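Local coordinates for protein putative dehydrogenase (Pseudarthrobacter phenanthrenivorans, PDB 6A3F) that catalyses the NAD(+)-dependent oxidation of levoglucosan to 3-dehydrolevoglucosan, working as a homotetramer of the Gfo/Idh/MocA family, at residues Pro46-Pro51 with Thr358-Ala363; His119-Lys124 with His364-Ala369. All coordinates share one frame; numbering follows the deposited sequence.

Contact 1: residues Pro46-Pro51 with Thr358-Ala363; sequences PMFFWP and TKIIEA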
ATOM      1  N   PRO B  46      17.561 -30.087  -0.533  1.00 25.00           N
ATOM      2  CA  PRO B  46      16.845 -31.360  -0.818  1.00 26.17           C
ATOM      3  C   PRO B  46      15.527 -31.552  -0.023  1.00 26.97           C
ATOM      4  O   PRO B  46      14.662 -32.340  -0.424  1.00 25.05           O
ATOM      5  CB  PRO B  46      17.895 -32.416  -0.464  1.00 26.20           C
ATOM      6  CG  PRO B  46      18.742 -31.756   0.591  1.00 29.58           C
ATOM      7  CD  PRO B  46      18.840 -30.314   0.155  1.00 25.95           C
ATOM      8  N   MET B  47      15.367 -30.893   1.106  1.00 25.82           N
ATOM      9  CA  MET B  47      14.111 -30.936   1.837  1.00 27.37           C
ATOM     10  C   MET B  47      13.010 -30.339   0.957  1.00 25.55           C
ATOM     11  O   MET B  47      11.882 -30.816   1.007  1.00 24.35           O
ATOM     12  CB  MET B  47      14.141 -30.142   3.147  1.00 26.08           C
ATOM     13  CG  MET B  47      15.278 -30.499   4.073  1.00 27.45           C
ATOM     14  SD  MET B  47      15.213 -29.435   5.539  1.00 26.71           S
ATOM     15  CE  MET B  47      16.572 -30.050   6.542  1.00 24.92           C
ATOM     16  N   PHE B  48      13.352 -29.304   0.190  1.00 23.62           N
ATOM     17  CA  PHE B  48      12.369 -28.536  -0.582  1.00 22.93           C
ATOM     18  C   PHE B  48      12.107 -29.177  -1.936  1.00 23.68           C
ATOM     19  O   PHE B  48      10.973 -29.189  -2.421  1.00 21.70           O
ATOM     20  CB  PHE B  48      12.857 -27.085  -0.737  1.00 22.71           C
ATOM     21  CG  PHE B  48      12.605 -26.230   0.490  1.00 24.89           C
ATOM     22  CD1 PHE B  48      12.883 -26.697   1.758  1.00 27.41           C
ATOM     23  CD2 PHE B  48      12.094 -24.952   0.384  1.00 31.17           C
ATOM     24  CE1 PHE B  48      12.649 -25.917   2.882  1.00 29.62           C
ATOM     25  CE2 PHE B  48      11.831 -24.185   1.511  1.00 32.84           C
ATOM     26  CZ  PHE B  48      12.107 -24.663   2.759  1.00 31.38           C
ATOM     27  N   PHE B  49      13.183 -29.672  -2.548  1.00 24.29           N
ATOM     28  CA  PHE B  49      13.106 -30.160  -3.903  1.00 25.58           C
ATOM     29  C   PHE B  49      13.559 -31.624  -3.905  1.00 26.42           C
ATOM     30  O   PHE B  49      14.771 -31.892  -3.839  1.00 26.71           O
ATOM     31  CB  PHE B  49      14.022 -29.324  -4.793  1.00 24.98           C
ATOM     32  CG  PHE B  49      13.616 -27.897  -5.013  1.00 24.84           C
ATOM     33  CD1 PHE B  49      12.741 -27.556  -6.035  1.00 23.70           C
ATOM     34  CD2 PHE B  49      14.107 -26.882  -4.208  1.00 24.12           C
ATOM     35  CE1 PHE B  49      12.391 -26.241  -6.277  1.00 25.17           C
ATOM     36  CE2 PHE B  49      13.729 -25.572  -4.443  1.00 23.85           C
ATOM     37  CZ  PHE B  49      12.901 -25.245  -5.503  1.00 22.52           C
ATOM     38  N   TRP B  50      12.600 -32.544  -3.953  1.00 24.72           N
ATOM     39  CA  TRP B  50      12.873 -33.956  -3.721  1.00 26.58           C
ATOM     40  C   TRP B  50      12.112 -34.858  -4.715  1.00 27.71           C
ATOM     41  O   TRP B  50      10.890 -34.712  -4.914  1.00 29.07           O
ATOM     42  CB  TRP B  50      12.542 -34.354  -2.288  1.00 27.51           C
ATOM     43  CG  TRP B  50      13.032 -35.734  -1.975  1.00 29.43           C
ATOM     44  CD1 TRP B  50      12.311 -36.897  -2.033  1.00 30.85           C
ATOM     45  CD2 TRP B  50      14.373 -36.114  -1.627  1.00 28.71           C
ATOM     46  NE1 TRP B  50      13.108 -37.962  -1.697  1.00 32.54           N
ATOM     47  CE2 TRP B  50      14.371 -37.514  -1.439  1.00 30.34           C
ATOM     48  CE3 TRP B  50      15.561 -35.412  -1.415  1.00 28.66           C
ATOM     49  CZ2 TRP B  50      15.509 -38.223  -1.046  1.00 28.95           C
ATOM     50  CZ3 TRP B  50      16.679 -36.107  -1.022  1.00 30.37           C
ATOM     51  CH2 TRP B  50      16.660 -37.502  -0.863  1.00 29.79           C
ATOM     52  N   PRO B  51      12.797 -35.813  -5.341  1.00 28.68           N
ATOM     53  CA  PRO B  51      14.237 -36.131  -5.195  1.00 30.52           C
ATOM     54  C   PRO B  51      15.178 -35.021  -5.671  1.00 28.72           C
ATOM     55  O   PRO B  51      14.939 -34.392  -6.683  1.00 27.18           O
ATOM     56  CB  PRO B  51      14.468 -37.342  -6.129  1.00 31.59           C
ATOM     57  CG  PRO B  51      13.099 -37.929  -6.326  1.00 32.92           C
ATOM     58  CD  PRO B  51      12.183 -36.720  -6.329  1.00 31.67           C
ATOM     59  N   THR B 358      15.468 -17.767  -1.639  1.00 20.03           N
ATOM     60  CA  THR B 358      16.174 -17.416  -2.871  1.00 21.99           C
ATOM     61  C   THR B 358      17.471 -18.227  -2.964  1.00 22.36           C
ATOM     62  O   THR B 358      17.833 -18.747  -4.022  1.00 22.66           O
ATOM     63  CB  THR B 358      16.449 -15.914  -2.993  1.00 22.53           C
ATOM     64  OG1 THR B 358      17.494 -15.481  -2.105  1.00 19.73           O
ATOM     65  CG2 THR B 358      15.177 -15.126  -2.786  1.00 22.38           C
ATOM     66  N   LYS B 359      18.136 -18.376  -1.839  1.00 22.81           N
ATOM     67  CA  LYS B 359      19.391 -19.178  -1.814  1.00 22.49           C
ATOM     68  C   LYS B 359      19.104 -20.678  -2.002  1.00 21.39           C
ATOM     69  O   LYS B 359      19.929 -21.402  -2.607  1.00 20.58           O
ATOM     70  CB  LYS B 359      20.158 -18.938  -0.512  1.00 24.29           C
ATOM     71  CG  LYS B 359      20.628 -17.513  -0.263  1.00 27.42           C
ATOM     72  CD  LYS B 359      21.606 -16.983  -1.320  1.00 27.64           C
ATOM     73  CE  LYS B 359      22.995 -17.605  -1.226  1.00 29.54           C
ATOM     74  NZ  LYS B 359      23.804 -17.177  -2.386  1.00 28.25           N
ATOM     75  N   ILE B 360      17.973 -21.154  -1.480  1.00 21.02           N
ATOM     76  CA  ILE B 360      17.565 -22.550  -1.637  1.00 20.56           C
ATOM     77  C   ILE B 360      17.257 -22.860  -3.116  1.00 23.27           C
ATOM     78  O   ILE B 360      17.680 -23.927  -3.656  1.00 23.11           O
ATOM     79  CB  ILE B 360      16.406 -22.914  -0.672  1.00 19.78           C
ATOM     80  CG1 ILE B 360      16.859 -22.925   0.790  1.00 20.60           C
ATOM     81  CG2 ILE B 360      15.829 -24.267  -1.033  1.00 24.02           C
ATOM     82  CD1 ILE B 360      15.742 -22.906   1.773  1.00 20.19           C
ATOM     83  N   ILE B 361      16.586 -21.948  -3.782  1.00 22.03           N
ATOM     84  CA  ILE B 361      16.226 -22.097  -5.182  1.00 20.35           C
ATOM     85  C   ILE B 361      17.495 -22.038  -6.029  1.00 21.00           C
ATOM     86  O   ILE B 361      17.696 -22.847  -6.940  1.00 23.24           O
ATOM     87  CB  ILE B 361      15.224 -21.022  -5.610  1.00 21.71           C
ATOM     88  CG1 ILE B 361      13.892 -21.195  -4.895  1.00 21.11           C
ATOM     89  CG2 ILE B 361      15.001 -21.027  -7.110  1.00 24.74           C
ATOM     90  CD1 ILE B 361      13.012 -19.997  -5.020  1.00 21.15           C
ATOM     91  N   GLU B 362      18.352 -21.068  -5.720  1.00 20.47           N
ATOM     92  CA  GLU B 362      19.661 -20.929  -6.371  1.00 20.49           C
ATOM     93  C   GLU B 362      20.437 -22.253  -6.298  1.00 22.61           C
ATOM     94  O   GLU B 362      20.903 -22.768  -7.338  1.00 24.45           O
ATOM     95  CB  GLU B 362      20.393 -19.750  -5.717  1.00 20.75           C
ATOM     96  CG  GLU B 362      21.745 -19.412  -6.330  1.00 21.00           C
ATOM     97  CD  GLU B 362      22.410 -18.270  -5.579  1.00 21.76           C
ATOM     98  OE1 GLU B 362      22.615 -18.432  -4.341  1.00 24.86           O
ATOM     99  OE2 GLU B 362      22.672 -17.222  -6.232  1.00 24.62           O
ATOM    100  N   ALA B 363      20.571 -22.808  -5.103  1.00 23.25           N
ATOM    101  CA  ALA B 363      21.297 -24.073  -4.901  1.00 22.80           C
ATOM    102  C   ALA B 363      20.628 -25.231  -5.652  1.00 25.46           C
ATOM    103  O   ALA B 363      21.316 -26.126  -6.225  1.00 26.06           O
ATOM    104  CB  ALA B 363      21.454 -24.342  -3.438  1.00 24.67           C
TER
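I360 meets F48 with both of its branches. Its CD1 lies over one face of the F48 ring, 4.2 Å from the centroid and 15° off the ring normal, a CH-pi contact displaced toward the rim, while CG2 rests 4.1 Å from F48 CD2. The two side chains cross at about a right angle. Branching at CB suits isoleucine to this place: with CG1 anti to the carbonyl carbon (chi1 -69°), CD1 reaches the F48 ring face, while CG2 lodges between F48 and F49, touching both. F49 is the first residue to leave helical geometry after helix 35-48, and its CE2 comes within 4.2 Å of I360 CG2. This helix follows the first strand of the NAD-binding Rossmann domain, and helix 355-371, from far later in the chain, packs against it here. F49 offers its ring edge, near the ring plane, to both isoleucines, with CZ 4.2 Å from I361 CG1. No hydrogen bond crosses, as fits four buried, apolar side chains. On helix 355-371 itself K359 NZ forms a salt bridge with E362 OE1 at 2.6 Å, using the carboxylate's syn lone pair and pairing two buried charges one turn apart. F48 also has an edge-to-face partner in W346, and K36 of a neighbouring subunit makes a cation-pi contact with its ring.

Contact 2: residues His119-Lys124 with His364-Ala369; sequences HIICEK and HDFFKA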
ATOM      1  N   HIS B 119      33.300 -27.398  -9.456  1.00 31.03           N
ATOM      2  CA  HIS B 119      32.136 -26.545  -9.748  1.00 28.47           C
ATOM      3  C   HIS B 119      32.158 -25.361  -8.784  1.00 26.12           C
ATOM      4  O   HIS B 119      32.560 -25.502  -7.596  1.00 25.96           O
ATOM      5  CB  HIS B 119      30.844 -27.364  -9.633  1.00 27.78           C
ATOM      6  CG  HIS B 119      30.814 -28.607 -10.462  1.00 26.86           C
ATOM      7  ND1 HIS B 119      30.659 -28.592 -11.851  1.00 27.58           N
ATOM      8  CD2 HIS B 119      30.898 -29.906 -10.103  1.00 28.00           C
ATOM      9  CE1 HIS B 119      30.672 -29.835 -12.298  1.00 31.16           C
ATOM     10  NE2 HIS B 119      30.795 -30.662 -11.246  1.00 27.71           N
ATOM     11  N   ILE B 120      31.755 -24.198  -9.275  1.00 26.11           N
ATOM     12  CA  ILE B 120      31.979 -22.973  -8.474  1.00 26.18           C
ATOM     13  C   ILE B 120      30.692 -22.141  -8.409  1.00 24.85           C
ATOM     14  O   ILE B 120      30.134 -21.814  -9.457  1.00 25.35           O
ATOM     15  CB  ILE B 120      33.117 -22.105  -9.047  1.00 26.59           C
ATOM     16  CG1 ILE B 120      34.414 -22.901  -9.277  1.00 29.64           C
ATOM     17  CG2 ILE B 120      33.334 -20.880  -8.158  1.00 26.36           C
ATOM     18  CD1 ILE B 120      35.312 -22.307 -10.357  1.00 28.43           C
ATOM     19  N   ILE B 121      30.328 -21.734  -7.202  1.00 24.61           N
ATOM     20  CA  ILE B 121      29.429 -20.597  -7.018  1.00 24.27           C
ATOM     21  C   ILE B 121      30.205 -19.470  -6.336  1.00 24.33           C
ATOM     22  O   ILE B 121      30.785 -19.655  -5.313  1.00 23.60           O
ATOM     23  CB  ILE B 121      28.114 -20.957  -6.274  1.00 24.95           C
ATOM     24  CG1 ILE B 121      27.181 -19.740  -6.167  1.00 26.21           C
ATOM     25  CG2 ILE B 121      28.353 -21.563  -4.916  1.00 24.80           C
ATOM     26  CD1 ILE B 121      25.706 -20.135  -5.940  1.00 27.50           C
ATOM     27  N   CYS B 122      30.132 -18.297  -6.943  1.00 24.06           N
ATOM     28  CA  CYS B 122      30.855 -17.174  -6.471  1.00 23.96           C
ATOM     29  C   CYS B 122      29.916 -16.010  -6.168  1.00 24.51           C
ATOM     30  O   CYS B 122      29.030 -15.702  -6.944  1.00 23.55           O
ATOM     31  CB  CYS B 122      31.903 -16.788  -7.506  1.00 24.47           C
ATOM     32  SG  CYS B 122      32.994 -15.450  -6.976  1.00 25.40           S
ATOM     33  N   GLU B 123      30.195 -15.334  -5.071  1.00 24.25           N
ATOM     34  CA  GLU B 123      29.491 -14.072  -4.732  1.00 25.82           C
ATOM     35  C   GLU B 123      29.710 -13.006  -5.797  1.00 26.79           C
ATOM     36  O   GLU B 123      30.721 -12.985  -6.532  1.00 25.60           O
ATOM     37  CB  GLU B 123      29.964 -13.499  -3.404  1.00 25.33           C
ATOM     38  CG  GLU B 123      29.029 -13.842  -2.273  1.00 30.24           C
ATOM     39  CD  GLU B 123      27.678 -13.132  -2.355  1.00 28.85           C
ATOM     40  OE1 GLU B 123      27.340 -12.571  -3.408  1.00 25.61           O
ATOM     41  OE2 GLU B 123      26.955 -13.195  -1.361  1.00 34.28           O
ATOM     42  N   LYS B 124      28.768 -12.077  -5.834  1.00 22.97           N
ATOM     43  CA  LYS B 124      28.887 -10.926  -6.689  1.00 23.18           C
ATOM     44  C   LYS B 124      29.549  -9.751  -5.957  1.00 24.26           C
ATOM     45  O   LYS B 124      29.671  -9.790  -4.718  1.00 25.88           O
ATOM     46  CB  LYS B 124      27.500 -10.529  -7.204  1.00 23.33           C
ATOM     47  CG  LYS B 124      26.351 -10.634  -6.210  1.00 24.62           C
ATOM     48  CD  LYS B 124      26.469  -9.836  -4.933  1.00 23.92           C
ATOM     49  CE  LYS B 124      26.587  -8.349  -5.121  1.00 24.18           C
ATOM     50  NZ  LYS B 124      26.786  -7.647  -3.833  1.00 23.99           N
ATOM     51  N   HIS B 364      19.294 -25.259  -5.669  1.00 24.89           N
ATOM     52  CA  HIS B 364      18.611 -26.284  -6.453  1.00 24.72           C
ATOM     53  C   HIS B 364      19.046 -26.227  -7.912  1.00 25.13           C
ATOM     54  O   HIS B 364      19.336 -27.296  -8.532  1.00 25.30           O
ATOM     55  CB  HIS B 364      17.082 -26.139  -6.358  1.00 22.67           C
ATOM     56  CG  HIS B 364      16.353 -27.205  -7.119  1.00 25.40           C
ATOM     57  ND1 HIS B 364      15.596 -26.943  -8.233  1.00 27.34           N
ATOM     58  CD2 HIS B 364      16.307 -28.536  -6.947  1.00 27.94           C
ATOM     59  CE1 HIS B 364      15.109 -28.082  -8.716  1.00 26.46           C
ATOM     60  NE2 HIS B 364      15.554 -29.067  -7.964  1.00 28.24           N
ATOM     61  N   ASP B 365      19.068 -25.030  -8.505  1.00 22.96           N
ATOM     62  CA  ASP B 365      19.315 -24.970  -9.925  1.00 25.37           C
ATOM     63  C   ASP B 365      20.804 -25.265 -10.203  1.00 25.28           C
ATOM     64  O   ASP B 365      21.155 -25.808 -11.256  1.00 25.59           O
ATOM     65  CB  ASP B 365      18.926 -23.620 -10.528  1.00 24.65           C
ATOM     66  CG  ASP B 365      17.389 -23.441 -10.692  1.00 26.36           C
ATOM     67  OD1 ASP B 365      16.618 -24.437 -10.583  1.00 25.04           O
ATOM     68  OD2 ASP B 365      16.999 -22.291 -10.919  1.00 25.95           O
ATOM     69  N   PHE B 366      21.636 -24.888  -9.255  1.00 25.03           N
ATOM     70  CA  PHE B 366      23.096 -25.081  -9.355  1.00 25.54           C
ATOM     71  C   PHE B 366      23.415 -26.583  -9.387  1.00 24.91           C
ATOM     72  O   PHE B 366      24.203 -27.082 -10.208  1.00 27.32           O
ATOM     73  CB  PHE B 366      23.754 -24.400  -8.159  1.00 24.18           C
ATOM     74  CG  PHE B 366      25.258 -24.530  -8.086  1.00 26.02           C
ATOM     75  CD1 PHE B 366      26.068 -24.076  -9.114  1.00 27.10           C
ATOM     76  CD2 PHE B 366      25.862 -25.052  -6.963  1.00 30.32           C
ATOM     77  CE1 PHE B 366      27.454 -24.207  -9.037  1.00 27.78           C
ATOM     78  CE2 PHE B 366      27.245 -25.160  -6.879  1.00 34.96           C
ATOM     79  CZ  PHE B 366      28.039 -24.736  -7.923  1.00 28.67           C
ATOM     80  N   PHE B 367      22.813 -27.294  -8.473  1.00 26.21           N
ATOM     81  CA  PHE B 367      23.034 -28.718  -8.316  1.00 29.15           C
ATOM     82  C   PHE B 367      22.351 -29.515  -9.450  1.00 31.50           C
ATOM     83  O   PHE B 367      22.888 -30.571  -9.884  1.00 29.99           O
ATOM     84  CB  PHE B 367      22.649 -29.163  -6.902  1.00 30.53           C
ATOM     85  CG  PHE B 367      23.739 -28.965  -5.877  1.00 36.53           C
ATOM     86  CD1 PHE B 367      24.760 -29.879  -5.745  1.00 41.68           C
ATOM     87  CD2 PHE B 367      23.755 -27.862  -5.043  1.00 40.99           C
ATOM     88  CE1 PHE B 367      25.787 -29.676  -4.836  1.00 42.43           C
ATOM     89  CE2 PHE B 367      24.772 -27.664  -4.121  1.00 43.20           C
ATOM     90  CZ  PHE B 367      25.779 -28.582  -4.008  1.00 40.67           C
ATOM     91  N   LYS B 368      21.228 -29.021  -9.965  1.00 29.78           N
ATOM     92  CA  LYS B 368      20.569 -29.604 -11.121  1.00 29.91           C
ATOM     93  C   LYS B 368      21.513 -29.545 -12.341  1.00 30.82           C
ATOM     94  O   LYS B 368      21.676 -30.536 -13.038  1.00 28.50           O
ATOM     95  CB  LYS B 368      19.253 -28.850 -11.368  1.00 33.73           C
ATOM     96  CG  LYS B 368      18.422 -29.336 -12.535  1.00 39.67           C
ATOM     97  CD  LYS B 368      16.932 -28.988 -12.483  1.00 46.14           C
ATOM     98  CE  LYS B 368      16.147 -29.942 -13.363  1.00 52.55           C
ATOM     99  NZ  LYS B 368      14.773 -29.462 -13.641  1.00 63.45           N
ATOM    100  N   ALA B 369      22.132 -28.391 -12.586  1.00 29.70           N
ATOM    101  CA  ALA B 369      23.135 -28.252 -13.675  1.00 31.27           C
ATOM    102  C   ALA B 369      24.306 -29.231 -13.487  1.00 29.84           C
ATOM    103  O   ALA B 369      24.786 -29.794 -14.482  1.00 32.69           O
ATOM    104  CB  ALA B 369      23.623 -26.823 -13.767  1.00 28.71           C
TER
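H119 opens the contact with its CB, which stands 4.2 Å from F366 CZ and obliquely to that ring. The imidazole turns away from the helix, and its ND1 is hydrogen-bonded to the backbone N of V146, so the residue gives its aliphatic root to the contact and its polar end to V146, just before the adjacent strand 147-149 of the sheet. At I120 the side chain points away from helix 355-371, against A113 of helix 106-115, and the backbone does the touching: its carbonyl O lies 3.6 Å from F366 CE1. I121 then points back toward the helix, as alternation along a strand requires. I121 CB sits over one face of the F366 ring, toward the rim and 4.1 Å from F366 CZ, and I121 N is 3.8 Å from F366 CZ. Strand 119-122 belongs to the parallel sheet of the Rossmann domain, and the helix runs nearly antiparallel to it at 160°, with the axes 10.3 Å apart. F366 spans that gap: CG anti to the backbone N (chi1 179°) directs the ring to the strand, where a flat, rigid ring can lie against both main chain and side chains. Past the strand's contact with the helix come E123, which binds NADH, and K124, which binds both NADH and levoglucosan. E123 OE1 accepts a 2.9 Å hydrogen bond from K124 N through its anti lone pair, and K124 NZ forms a salt bridge with D209. Since no hydrogen bond joins 119-124 to 364-369, the contact between them is van der Waals packing around the F366 ring, while the ligand-binding groups, E123 and K124, lie at the segment's C-terminal end, in the active site.

Contacts 1 and 2 lie about 12 Å apart, centre to centre, and share helix 355-371, whose consecutive segments 358-363 and 364-369 serve them in turn. Along the chain the segments alternate: 46-51, 119-124, 358-363, then 364-369. Both early segments belong to the Rossmann domain, one at the end of helix 35-48 and the other in strand 119-122 of the parallel sheet. The late helix thus returns to the nucleotide-binding domain after the chain has built most of the large mixed sheet. The sites also touch directly: the ring of H364 stacks on F49, and E362 CD lies 3.8 Å from I121 CD1. Y355, which starts this domain-packed helix, binds NADH, so the helix also carries a cofactor ligand.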